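Local coordinates for predicted ATPase involved in replication control, Cdc46/Mcm family (Methanopyrus kandleri AV19, PDB 3F8T), which is a homolog of the MCM replicative helicases, a family generally assigned ATP binding and single-stranded DNA binding, at residues F26-R31 and A67-T72; I34-T39 and P79-L84; T72-V77 and L164-S169; E122-E127 and A296-G301; P184-D189 and E194-L199. The protein carries 2 engineered substitutions. All blocks are in the same frame, centred on the assembly; numbering follows the deposited sequence.

Contact 1 (F26-R31 and A67-T72); sequences FGLPTR and ASWIAT
L28 and P29 both close on the same corner of the W69 indole, the far end of its six-membered ring, but they reach it differently. CD2 of L28 comes in at the ring edge, close to the ring plane, and lies 3.7 Å from CH2 of W69. The same L28 CD2 is 4.0 Å from W69 CZ3, so the methyl straddles one side of the ring perimeter instead of resting on a face. The proline and the indole point at each other from opposite directions, and P29 CD meets W69 CH2 at a slant, 3.9 Å away. The indole gets this far because CG of W69 stands opposite the backbone N (chi1 -170°), which throws the ring out from its helix toward 26-31. In L28, CG lies beside the backbone N (chi1 -62°), and the CD2 branch swings in toward the tryptophan. No hydrogen bond crosses between the segments, and the patch is small and apolar. On the helix itself, S68 O takes two donors from T72: the backbone N at 2.9 Å and OG1 at 3.2 Å, the hydroxyl well above the carbonyl plane. Just ahead of L28, G27 with its positive phi is the C-prime residue of a Schellman motif that ends helix 19-25. W69 also stacks on H73 and touches V32 of helix 30-37, while L28 packs on L76 and A80. The leucine is thus wedged among helices 30-37, 64-72 and 74-88 of the N-terminal helical bundle.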
# COMPACT_ATOMS: atom_id res chain seq x y z
N PHE A 26 16.88 -40.65 1.16
CA PHE A 26 16.73 -39.28 0.69
C PHE A 26 18.04 -38.51 0.66
O PHE A 26 18.05 -37.31 0.41
CB PHE A 26 15.67 -38.58 1.54
CG PHE A 26 14.27 -38.99 1.21
CD1 PHE A 26 13.66 -40.05 1.89
CD2 PHE A 26 13.57 -38.36 0.19
CE1 PHE A 26 12.37 -40.45 1.58
CE2 PHE A 26 12.27 -38.76 -0.14
CZ PHE A 26 11.67 -39.80 0.55
N GLY A 27 19.15 -39.22 0.89
CA GLY A 27 20.49 -38.64 0.82
C GLY A 27 20.80 -37.67 1.93
O GLY A 27 21.54 -36.71 1.71
N LEU A 28 20.24 -37.92 3.11
CA LEU A 28 20.44 -37.10 4.31
C LEU A 28 21.29 -37.81 5.34
O LEU A 28 21.11 -39.01 5.55
CB LEU A 28 19.09 -36.77 4.96
CG LEU A 28 18.10 -35.95 4.13
CD1 LEU A 28 16.81 -35.82 4.88
CD2 LEU A 28 18.70 -34.58 3.81
N PRO A 29 22.20 -37.08 6.00
CA PRO A 29 22.88 -37.66 7.17
C PRO A 29 21.81 -38.07 8.16
O PRO A 29 20.87 -37.30 8.40
CB PRO A 29 23.69 -36.50 7.72
CG PRO A 29 23.88 -35.57 6.58
CD PRO A 29 22.64 -35.70 5.74
N THR A 30 21.93 -39.27 8.72
CA THR A 30 20.96 -39.76 9.70
C THR A 30 20.70 -38.76 10.85
O THR A 30 19.55 -38.57 11.26
CB THR A 30 21.34 -41.16 10.25
OG1 THR A 30 21.40 -42.09 9.16
CG2 THR A 30 20.31 -41.65 11.24
N ARG A 31 21.74 -38.11 11.35
CA ARG A 31 21.58 -37.17 12.47
C ARG A 31 20.62 -36.00 12.15
O ARG A 31 19.88 -35.55 13.03
CB ARG A 31 22.94 -36.67 12.99
CG ARG A 31 23.81 -35.93 11.99
CD ARG A 31 25.00 -35.22 12.67
NE ARG A 31 24.59 -34.06 13.47
CZ ARG A 31 24.22 -32.88 12.97
NH1 ARG A 31 24.21 -32.68 11.65
NH2 ARG A 31 23.85 -31.90 13.78
N ALA A 67 19.94 -25.67 11.55
CA ALA A 67 18.79 -24.93 11.05
C ALA A 67 19.13 -24.35 9.67
O ALA A 67 18.38 -24.47 8.71
CB ALA A 67 18.41 -23.80 12.05
N SER A 68 20.30 -23.75 9.59
CA SER A 68 20.81 -23.17 8.36
C SER A 68 20.98 -24.23 7.26
O SER A 68 20.57 -24.00 6.12
CB SER A 68 22.14 -22.48 8.65
OG SER A 68 22.60 -21.82 7.50
N TRP A 69 21.57 -25.37 7.60
CA TRP A 69 21.80 -26.45 6.63
C TRP A 69 20.46 -26.95 6.08
O TRP A 69 20.32 -27.22 4.88
CB TRP A 69 22.54 -27.61 7.30
CG TRP A 69 23.01 -28.67 6.33
CD1 TRP A 69 24.24 -28.72 5.72
CD2 TRP A 69 22.27 -29.79 5.85
NE1 TRP A 69 24.31 -29.83 4.89
CE2 TRP A 69 23.12 -30.50 4.95
CE3 TRP A 69 20.99 -30.29 6.10
CZ2 TRP A 69 22.70 -31.66 4.29
CZ3 TRP A 69 20.57 -31.45 5.45
CH2 TRP A 69 21.44 -32.13 4.55
N ILE A 70 19.49 -27.08 6.98
CA ILE A 70 18.17 -27.58 6.60
C ILE A 70 17.50 -26.62 5.62
O ILE A 70 16.97 -27.06 4.59
CB ILE A 70 17.28 -27.86 7.84
CG1 ILE A 70 17.81 -29.08 8.60
CG2 ILE A 70 15.83 -28.10 7.42
CD1 ILE A 70 17.14 -29.33 9.95
N ALA A 71 17.55 -25.32 5.91
CA ALA A 71 16.97 -24.31 5.03
C ALA A 71 17.66 -24.36 3.67
O ALA A 71 16.99 -24.38 2.64
CB ALA A 71 17.07 -22.91 5.65
N THR A 72 18.99 -24.42 3.67
CA THR A 72 19.73 -24.52 2.41
C THR A 72 19.35 -25.75 1.58
O THR A 72 19.23 -25.66 0.37
CB THR A 72 21.26 -24.42 2.66
OG1 THR A 72 21.53 -23.13 3.20
CG2 THR A 72 22.07 -24.58 1.34

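Contact 2 (I34-T39 and P79-L84); sequences IEIVRT and PALREL
The carbonyl O of I36 is gripped twice by T39: OG1 donates to it at 2.6 Å, nearly in line with the C=O bond (angle 160°), and the backbone N at 3.2 Å. Both bonds come from the residue three further on, where T39 leads into helix 40-47 as its N-cap. The same I36 faces helix 74-88 with its side chain. Its CG2 branch, set anti to the backbone N while CG1 lies beside it (chi1 -70°), meets CD2 of L81 at 3.8 Å. One turn further along 79-84, CD1 of L84 touches CG2 of V37 at 3.7 Å. Both are methyl-to-methyl contacts between side chains that slant across each other, with no polar bond between the segments. L81 begins from a bond that does not aim straight at the other helix, and CD2 bends round to reach it. This is helix-to-helix packing, 30-37 on 74-88, inside the N-terminal helical domain. F42 of helix 40-47 touches I36, V37 and L81 together, strand 96-99 adds V96 and F98 beside L81, and I70 of helix 64-72 lies against I36.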
# COMPACT_ATOMS: atom_id res chain seq x y z
N ILE A 34 17.19 -37.56 12.78
CA ILE A 34 17.06 -37.83 14.21
C ILE A 34 16.84 -36.53 14.99
O ILE A 34 15.96 -36.45 15.84
CB ILE A 34 18.28 -38.60 14.79
CG1 ILE A 34 18.37 -40.00 14.17
CG2 ILE A 34 18.14 -38.74 16.31
CD1 ILE A 34 19.66 -40.74 14.53
N GLU A 35 17.64 -35.50 14.73
CA GLU A 35 17.48 -34.25 15.47
C GLU A 35 16.15 -33.56 15.16
O GLU A 35 15.52 -32.97 16.06
CB GLU A 35 18.68 -33.33 15.27
CG GLU A 35 19.93 -33.91 15.94
CD GLU A 35 21.19 -33.12 15.67
OE1 GLU A 35 21.13 -31.86 15.57
OE2 GLU A 35 22.26 -33.76 15.55
N ILE A 36 15.69 -33.68 13.91
CA ILE A 36 14.39 -33.13 13.51
C ILE A 36 13.22 -33.77 14.27
O ILE A 36 12.36 -33.07 14.83
CB ILE A 36 14.16 -33.24 11.97
CG1 ILE A 36 15.09 -32.27 11.23
CG2 ILE A 36 12.67 -32.97 11.63
CD1 ILE A 36 15.11 -32.43 9.67
N VAL A 37 13.18 -35.09 14.30
CA VAL A 37 12.10 -35.83 14.94
C VAL A 37 12.07 -35.66 16.46
O VAL A 37 11.02 -35.82 17.09
CB VAL A 37 12.17 -37.33 14.52
CG1 VAL A 37 11.23 -38.17 15.34
CG2 VAL A 37 11.84 -37.45 13.04
N ARG A 38 13.22 -35.33 17.05
CA ARG A 38 13.30 -35.08 18.49
C ARG A 38 12.69 -33.75 18.92
O ARG A 38 12.44 -33.54 20.11
CB ARG A 38 14.76 -35.14 18.96
CG ARG A 38 15.37 -36.52 19.12
CD ARG A 38 16.82 -36.30 19.50
NE ARG A 38 17.65 -37.49 19.60
CZ ARG A 38 18.98 -37.48 19.42
NH1 ARG A 38 19.59 -36.35 19.10
NH2 ARG A 38 19.69 -38.60 19.53
N THR A 39 12.48 -32.83 17.98
CA THR A 39 11.97 -31.50 18.31
C THR A 39 10.54 -31.56 18.83
O THR A 39 9.75 -32.43 18.43
CB THR A 39 12.02 -30.52 17.10
OG1 THR A 39 11.24 -31.04 16.02
CG2 THR A 39 13.46 -30.31 16.63
N PRO A 79 10.66 -33.66 1.30
CA PRO A 79 10.08 -34.98 0.95
C PRO A 79 10.41 -36.10 1.94
O PRO A 79 9.61 -37.05 2.09
CB PRO A 79 10.67 -35.28 -0.43
CG PRO A 79 11.87 -34.46 -0.53
CD PRO A 79 11.59 -33.20 0.26
N ALA A 80 11.56 -36.01 2.61
CA ALA A 80 11.91 -36.99 3.66
C ALA A 80 10.90 -36.94 4.79
O ALA A 80 10.40 -37.97 5.26
CB ALA A 80 13.31 -36.73 4.20
N LEU A 81 10.59 -35.72 5.23
CA LEU A 81 9.59 -35.49 6.26
C LEU A 81 8.21 -35.95 5.81
O LEU A 81 7.52 -36.64 6.55
CB LEU A 81 9.60 -34.02 6.71
CG LEU A 81 10.92 -33.53 7.31
CD1 LEU A 81 10.82 -32.09 7.81
CD2 LEU A 81 11.39 -34.47 8.44
N ARG A 82 7.82 -35.61 4.58
CA ARG A 82 6.55 -36.12 4.05
C ARG A 82 6.48 -37.66 4.11
O ARG A 82 5.45 -38.23 4.48
CB ARG A 82 6.31 -35.63 2.62
CG ARG A 82 5.74 -34.20 2.54
CD ARG A 82 5.13 -33.88 1.18
NE ARG A 82 6.13 -33.32 0.27
CZ ARG A 82 6.76 -34.00 -0.68
NH1 ARG A 82 7.67 -33.39 -1.45
NH2 ARG A 82 6.49 -35.29 -0.88
N GLU A 83 7.59 -38.31 3.76
CA GLU A 83 7.69 -39.77 3.82
C GLU A 83 7.51 -40.31 5.24
O GLU A 83 6.75 -41.26 5.46
CB GLU A 83 9.00 -40.26 3.17
CG GLU A 83 9.24 -41.77 3.19
CD GLU A 83 8.09 -42.58 2.60
OE1 GLU A 83 7.38 -42.09 1.69
OE2 GLU A 83 7.91 -43.73 3.05
N LEU A 84 8.20 -39.71 6.21
CA LEU A 84 8.00 -40.03 7.62
C LEU A 84 6.53 -39.91 8.05
O LEU A 84 6.02 -40.79 8.74
CB LEU A 84 8.86 -39.15 8.53
CG LEU A 84 10.36 -39.43 8.68
CD1 LEU A 84 10.99 -38.33 9.50
CD2 LEU A 84 10.63 -40.79 9.30

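Contact 3 (T72-V77 and L164-S169); sequences THARLV and LGIVRS
A74 and I166 form the tight part of this contact. The CB of A74, directed at the strand, rests 3.8 Å from CD1 of I166 and the same distance from CG1 of I166. The isoleucine's other branch, CG2, turns toward the next residue and approaches CB of R75 only to 4.2 Å. The side with R75 and R168 is looser and wet. R168 is extended from CG to NE and lays one face of its guanidinium over I166 CG2, which is 3.9 Å from the plane and offset toward the rim; R168 NH2 stops 4.0 Å from CA of R75. A water bridges the two, donating to R75 O at 2.6 Å and accepting from R168 NH2 at 2.5 Å; no direct hydrogen bond joins the segments. The R75 side chain itself leads away from the strand. Replacing I166 with an alanine would probably open a gap against A74 CB and leave the R168 guanidinium without the methyl near its rim. L118 of the adjacent strand 118-130 also touches A74. Here the first turn of helix 74-88, with H73 at its N-cap, is seated on strand 160-168: the helical N-terminal domain docking on the OB barrel, as in MCM N-terminal regions.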
# COMPACT_ATOMS: atom_id res chain seq x y z
N THR A 72 18.99 -24.42 3.67
CA THR A 72 19.73 -24.52 2.41
C THR A 72 19.35 -25.75 1.58
O THR A 72 19.23 -25.66 0.37
CB THR A 72 21.26 -24.42 2.66
OG1 THR A 72 21.53 -23.13 3.20
CG2 THR A 72 22.07 -24.58 1.34
N HIS A 73 19.11 -26.88 2.26
CA HIS A 73 18.82 -28.15 1.60
C HIS A 73 17.37 -28.62 1.75
O HIS A 73 17.09 -29.82 1.76
CB HIS A 73 19.76 -29.25 2.14
CG HIS A 73 21.21 -28.91 2.00
ND1 HIS A 73 21.85 -28.03 2.85
CD2 HIS A 73 22.13 -29.32 1.10
CE1 HIS A 73 23.12 -27.92 2.48
NE2 HIS A 73 23.31 -28.70 1.43
N ALA A 74 16.44 -27.67 1.83
CA ALA A 74 15.04 -28.02 2.08
C ALA A 74 14.42 -28.94 1.02
O ALA A 74 13.51 -29.73 1.32
CB ALA A 74 14.19 -26.74 2.27
N ARG A 75 14.92 -28.85 -0.21
CA ARG A 75 14.39 -29.67 -1.31
C ARG A 75 14.60 -31.17 -1.02
O ARG A 75 13.83 -32.01 -1.48
CB ARG A 75 14.98 -29.22 -2.66
CG ARG A 75 16.51 -29.46 -2.82
CD ARG A 75 16.73 -30.67 -3.72
NE ARG A 75 18.14 -30.95 -4.01
CZ ARG A 75 18.54 -32.00 -4.72
NH1 ARG A 75 17.63 -32.85 -5.21
NH2 ARG A 75 19.83 -32.21 -4.95
N LEU A 76 15.62 -31.47 -0.23
CA LEU A 76 15.91 -32.84 0.25
C LEU A 76 15.14 -33.22 1.50
O LEU A 76 14.67 -34.35 1.62
CB LEU A 76 17.41 -33.00 0.56
CG LEU A 76 18.42 -32.78 -0.56
CD1 LEU A 76 19.82 -33.00 -0.00
CD2 LEU A 76 18.14 -33.73 -1.72
N VAL A 77 15.04 -32.28 2.44
CA VAL A 77 14.43 -32.52 3.75
C VAL A 77 12.91 -32.65 3.68
O VAL A 77 12.33 -33.59 4.23
CB VAL A 77 14.84 -31.45 4.76
CG1 VAL A 77 14.11 -31.62 6.12
CG2 VAL A 77 16.35 -31.47 4.93
N LEU A 164 6.21 -18.17 2.20
CA LEU A 164 7.24 -19.12 2.53
C LEU A 164 7.18 -20.25 1.51
O LEU A 164 6.09 -20.67 1.11
CB LEU A 164 6.98 -19.65 3.92
CG LEU A 164 8.22 -19.84 4.76
CD1 LEU A 164 8.02 -19.12 6.10
CD2 LEU A 164 8.44 -21.32 4.96
N GLY A 165 8.34 -20.75 1.10
CA GLY A 165 8.37 -21.79 0.10
C GLY A 165 9.75 -22.33 -0.17
O GLY A 165 10.73 -21.91 0.42
N ILE A 166 9.82 -23.28 -1.10
CA ILE A 166 11.09 -23.82 -1.53
C ILE A 166 11.32 -23.44 -3.01
O ILE A 166 10.44 -23.60 -3.85
CB ILE A 166 11.16 -25.35 -1.30
CG1 ILE A 166 11.15 -25.66 0.22
CG2 ILE A 166 12.44 -25.92 -1.90
CD1 ILE A 166 10.84 -27.13 0.55
N VAL A 167 12.50 -22.91 -3.31
CA VAL A 167 12.84 -22.46 -4.66
C VAL A 167 13.18 -23.66 -5.53
O VAL A 167 13.98 -24.50 -5.14
CB VAL A 167 14.06 -21.51 -4.64
CG1 VAL A 167 14.41 -21.02 -6.06
CG2 VAL A 167 13.81 -20.34 -3.73
N ARG A 168 12.54 -23.76 -6.69
CA ARG A 168 12.84 -24.79 -7.67
C ARG A 168 12.89 -24.16 -9.06
O ARG A 168 11.85 -23.78 -9.61
CB ARG A 168 11.81 -25.92 -7.61
CG ARG A 168 11.86 -26.70 -6.30
CD ARG A 168 11.10 -28.02 -6.39
NE ARG A 168 11.26 -28.81 -5.17
CZ ARG A 168 10.51 -28.66 -4.07
NH1 ARG A 168 9.56 -27.73 -4.01
NH2 ARG A 168 10.74 -29.44 -3.02
N SER A 169 14.11 -24.05 -9.60
CA SER A 169 14.37 -23.46 -10.92
C SER A 169 13.65 -22.12 -11.13
O SER A 169 12.72 -22.02 -11.94
CB SER A 169 14.04 -24.46 -12.03
OG SER A 169 14.79 -25.65 -11.88
O HOH W 1 12.12 -31.48 -3.33

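Contact 4 (E122-E127 and A296-G301); sequences EGVVRE and AVLADG
The R126 guanidinium is the flat side-chain group here, and L298 meets it at a slant, with CD1 4.1 Å from NE of R126 and set neither squarely over a face nor at an edge. Most of the touching is done lower down, on the aliphatic part of the arginine: CD of R126 lies 3.7 Å from CD2 of L298 and 3.8 Å from CD1 of L298, so both leucine methyls grip the one carbon. The two side chains run at about a right angle. R126 starts out pointing away from the helix, and bends at chi2 (-82°) and chi3 (-86°) fold it back over the leucine. CD2 of L298 is shared further: CG1 of V124 sits 3.8 Å from it, and the V125 carbonyl O is 3.9 Å off. R126 and E127 both face I138 across the sheet, a classic beta bulge in strand 118-130 of the OB fold. L298 ends the short helix that follows hairpin 281-285/289-293, whose place in sequence between strands 266-270 and 303-307 is consistent with the helix-2 insert of MCM ATPase domains; strand 289-293 pairs antiparallel with 118-130. An alanine here removes both methyls from R126 CD, and would probably leave the folded arginine freer to turn and V124 CG1 without its partner. Charges crowd nearby: R292 comes close to R126, and E127 forms a salt bridge with R292. The carbonyl O of L298 accepts from NE of R265.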
# COMPACT_ATOMS: atom_id res chain seq x y z
N GLU A 122 8.73 -11.32 0.25
CA GLU A 122 7.67 -10.41 0.62
C GLU A 122 7.53 -9.34 -0.46
O GLU A 122 8.53 -8.77 -0.91
CB GLU A 122 7.99 -9.77 1.97
CG GLU A 122 6.89 -8.86 2.51
CD GLU A 122 7.31 -8.25 3.83
OE1 GLU A 122 8.22 -7.40 3.82
OE2 GLU A 122 6.75 -8.64 4.87
N GLY A 123 6.30 -9.10 -0.88
CA GLY A 123 6.01 -8.00 -1.79
C GLY A 123 4.58 -7.96 -2.28
O GLY A 123 3.69 -8.51 -1.64
N VAL A 124 4.37 -7.30 -3.41
CA VAL A 124 3.03 -7.03 -3.95
C VAL A 124 2.75 -7.96 -5.11
O VAL A 124 3.59 -8.13 -5.99
CB VAL A 124 2.87 -5.53 -4.40
CG1 VAL A 124 1.49 -5.28 -5.06
CG2 VAL A 124 3.04 -4.58 -3.20
N VAL A 125 1.57 -8.59 -5.08
CA VAL A 125 1.17 -9.51 -6.13
C VAL A 125 0.82 -8.72 -7.38
O VAL A 125 -0.08 -7.87 -7.38
CB VAL A 125 -0.04 -10.42 -5.69
CG1 VAL A 125 -0.40 -11.40 -6.79
CG2 VAL A 125 0.28 -11.16 -4.37
N ARG A 126 1.55 -9.00 -8.46
CA ARG A 126 1.32 -8.32 -9.73
C ARG A 126 0.25 -9.01 -10.56
O ARG A 126 -0.48 -8.36 -11.31
CB ARG A 126 2.61 -8.30 -10.53
CG ARG A 126 3.71 -7.47 -9.90
CD ARG A 126 3.54 -5.99 -10.23
NE ARG A 126 4.16 -5.68 -11.50
CZ ARG A 126 5.26 -4.94 -11.65
NH1 ARG A 126 5.86 -4.39 -10.60
NH2 ARG A 126 5.74 -4.75 -12.86
N GLU A 127 0.18 -10.34 -10.42
CA GLU A 127 -0.62 -11.14 -11.32
C GLU A 127 -0.92 -12.51 -10.72
O GLU A 127 -0.14 -13.04 -9.92
CB GLU A 127 0.11 -11.29 -12.67
CG GLU A 127 -0.66 -12.06 -13.73
CD GLU A 127 0.14 -12.25 -15.00
OE1 GLU A 127 0.90 -11.33 -15.39
OE2 GLU A 127 -0.01 -13.34 -15.61
N ALA A 296 -3.68 1.43 -10.36
CA ALA A 296 -4.46 1.82 -9.19
C ALA A 296 -4.45 0.70 -8.12
O ALA A 296 -4.37 0.97 -6.92
CB ALA A 296 -5.88 2.16 -9.57
N VAL A 297 -4.51 -0.54 -8.60
CA VAL A 297 -4.40 -1.74 -7.76
C VAL A 297 -2.99 -1.87 -7.16
O VAL A 297 -2.84 -2.15 -5.97
CB VAL A 297 -4.81 -3.01 -8.58
CG1 VAL A 297 -4.65 -4.28 -7.76
CG2 VAL A 297 -6.27 -2.86 -9.02
N LEU A 298 -1.95 -1.64 -7.96
CA LEU A 298 -0.59 -1.70 -7.41
C LEU A 298 -0.29 -0.57 -6.43
O LEU A 298 0.63 -0.67 -5.61
CB LEU A 298 0.45 -1.74 -8.54
CG LEU A 298 0.42 -2.99 -9.44
CD1 LEU A 298 1.41 -2.81 -10.59
CD2 LEU A 298 0.76 -4.23 -8.62
N ALA A 299 -1.09 0.50 -6.49
CA ALA A 299 -0.92 1.66 -5.58
C ALA A 299 -1.80 1.53 -4.33
O ALA A 299 -1.84 2.44 -3.50
CB ALA A 299 -1.27 2.97 -6.32
N ASP A 300 -2.51 0.41 -4.19
CA ASP A 300 -3.33 0.17 -3.00
C ASP A 300 -2.56 0.50 -1.71
O ASP A 300 -1.46 -0.02 -1.47
CB ASP A 300 -3.82 -1.29 -2.98
CG ASP A 300 -4.72 -1.61 -1.78
OD1 ASP A 300 -5.75 -0.96 -1.61
OD2 ASP A 300 -4.40 -2.56 -1.02
N GLY A 301 -3.15 1.37 -0.90
CA GLY A 301 -2.56 1.78 0.37
C GLY A 301 -1.52 2.89 0.27
O GLY A 301 -0.88 3.25 1.26

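Contact 5 (P184-D189 and E194-L199); sequences PEVHPD and EEFREL
F196 holds its CG beside the backbone N (chi1 -73°), and its chi2 of 3° turns the ring so that its plane nearly contains the CA-CB bond and one corner, CE2, is presented to V186 and P188. P188 lies across it at about a right angle, its CB and CG each 3.9 Å from F196 CE2, in an approach that is oblique to the ring. V186 reaches the same atom from the ring edge, near the ring plane, with CG1 4.4 Å from F196 CE2, a looser touch. V186 and P188 aim their side chains at the helix, and H187 between them points away, the run alternating like an extended strand although it pairs as no sheet. On that outer side NE2 of H187 donates to OE1 of E185 at 2.9 Å. The bond is bent, with an N-H...O angle of 134°, and it arrives on the anti side of the carboxylate, out of its plane. The buried side is apolar, the outer one polar. D189, just beyond, is the N-cap of helix 190-201: its OD1 accepts from the backbone N of E192. The chain turns into the helix there, and F196, on its second turn, faces P188. Helix 396-409 walls the contact. Y405 touches P188, and its ring meets that of F196 with the planes inclined to each other; L398 lies against F196 and R401 against V186. The linker from strand 176-180 and the opening helix of the ATPase part are thus packed together onto helix 396-409.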
# COMPACT_ATOMS: atom_id res chain seq x y z
N PRO A 184 4.69 -1.26 4.31
CA PRO A 184 5.69 -1.85 5.20
C PRO A 184 5.57 -1.37 6.64
O PRO A 184 5.25 -0.20 6.88
CB PRO A 184 7.03 -1.39 4.60
CG PRO A 184 6.73 -1.07 3.19
CD PRO A 184 5.32 -0.54 3.19
N GLU A 185 5.81 -2.28 7.58
CA GLU A 185 5.87 -1.98 9.00
C GLU A 185 7.24 -1.44 9.41
O GLU A 185 8.28 -1.95 8.98
CB GLU A 185 5.59 -3.25 9.82
CG GLU A 185 4.23 -3.89 9.61
CD GLU A 185 4.08 -5.17 10.41
OE1 GLU A 185 4.36 -5.16 11.64
OE2 GLU A 185 3.67 -6.19 9.81
N VAL A 186 7.23 -0.41 10.25
CA VAL A 186 8.42 0.15 10.85
C VAL A 186 8.31 -0.09 12.35
O VAL A 186 7.31 0.25 12.97
CB VAL A 186 8.55 1.67 10.53
CG1 VAL A 186 9.38 2.39 11.55
CG2 VAL A 186 9.12 1.88 9.13
N HIS A 187 9.34 -0.69 12.93
CA HIS A 187 9.41 -0.89 14.37
C HIS A 187 10.66 -0.17 14.87
O HIS A 187 11.77 -0.74 14.85
CB HIS A 187 9.41 -2.39 14.72
CG HIS A 187 8.18 -3.12 14.25
ND1 HIS A 187 6.94 -2.93 14.80
CD2 HIS A 187 8.02 -4.04 13.26
CE1 HIS A 187 6.05 -3.69 14.18
NE2 HIS A 187 6.69 -4.38 13.25
N PRO A 188 10.49 1.10 15.28
CA PRO A 188 11.61 1.95 15.67
C PRO A 188 12.21 1.49 16.99
O PRO A 188 11.49 0.99 17.86
CB PRO A 188 10.96 3.33 15.84
CG PRO A 188 9.54 3.05 16.17
CD PRO A 188 9.19 1.80 15.41
N ASP A 189 13.53 1.65 17.11
CA ASP A 189 14.21 1.44 18.38
C ASP A 189 14.06 2.69 19.25
O ASP A 189 13.49 3.69 18.79
CB ASP A 189 15.68 1.02 18.17
CG ASP A 189 16.56 2.12 17.58
OD1 ASP A 189 16.27 3.35 17.68
OD2 ASP A 189 17.61 1.74 17.00
N GLU A 194 12.52 8.19 19.84
CA GLU A 194 12.82 9.52 20.38
C GLU A 194 12.83 10.60 19.29
O GLU A 194 12.26 11.67 19.48
CB GLU A 194 14.13 9.50 21.18
CG GLU A 194 14.51 10.82 21.89
CD GLU A 194 13.38 11.46 22.71
OE1 GLU A 194 12.60 10.74 23.39
OE2 GLU A 194 13.27 12.71 22.68
N GLU A 195 13.46 10.32 18.14
CA GLU A 195 13.44 11.25 17.00
C GLU A 195 12.00 11.53 16.58
O GLU A 195 11.63 12.67 16.33
CB GLU A 195 14.20 10.71 15.79
CG GLU A 195 15.68 10.44 15.96
CD GLU A 195 16.34 10.10 14.62
OE1 GLU A 195 16.61 11.03 13.82
OE2 GLU A 195 16.56 8.90 14.35
N PHE A 196 11.21 10.46 16.47
CA PHE A 196 9.79 10.56 16.09
C PHE A 196 9.05 11.48 17.05
O PHE A 196 8.34 12.39 16.62
CB PHE A 196 9.13 9.17 16.09
CG PHE A 196 9.52 8.27 14.93
CD1 PHE A 196 10.47 8.66 13.98
CD2 PHE A 196 8.95 7.01 14.82
CE1 PHE A 196 10.80 7.81 12.93
CE2 PHE A 196 9.29 6.13 13.79
CZ PHE A 196 10.22 6.53 12.84
N ARG A 197 9.21 11.26 18.36
CA ARG A 197 8.51 12.08 19.34
C ARG A 197 8.92 13.54 19.23
O ARG A 197 8.07 14.42 19.32
CB ARG A 197 8.69 11.56 20.77
CG ARG A 197 7.88 12.35 21.81
CD ARG A 197 6.37 12.42 21.47
NE ARG A 197 5.77 11.10 21.24
CZ ARG A 197 4.56 10.92 20.71
NH1 ARG A 197 3.82 11.97 20.37
NH2 ARG A 197 4.08 9.69 20.53
N GLU A 198 10.21 13.80 19.01
CA GLU A 198 10.68 15.17 18.80
C GLU A 198 10.07 15.81 17.56
O GLU A 198 9.66 16.97 17.61
CB GLU A 198 12.21 15.20 18.73
CG GLU A 198 12.86 15.04 20.11
CD GLU A 198 14.36 14.82 20.01
OE1 GLU A 198 14.99 15.47 19.15
OE2 GLU A 198 14.89 14.00 20.79
N LEU A 199 9.99 15.06 16.47
CA LEU A 199 9.37 15.57 15.24
C LEU A 199 7.91 15.92 15.50
O LEU A 199 7.47 17.04 15.19
CB LEU A 199 9.53 14.57 14.08
CG LEU A 199 9.07 14.96 12.66
CD1 LEU A 199 9.57 16.35 12.28
CD2 LEU A 199 9.54 13.92 11.64

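Overall arrangement
Contacts 1, 2 and 3 cluster at one end of the molecule and touch one another: I70 meets I36, L28 meets A80 and L76, and contacts 1 and 3 share T72. Contacts 1 and 2 both use helix 30-37 and are internal to the helical N-terminal domain, whereas contact 3, hydrated on one side, joins that domain to the OB barrel. Contact 4 reaches the same sheet through neighbouring strand 118-130, its centre about 26 Å from that of contact 3, and ties barrel to ATPase part. Contact 5 is the most local, between loop and following helix. It is buried, the other four partly so. All five rest on apolar packing, with arginines added in contacts 3 and 4.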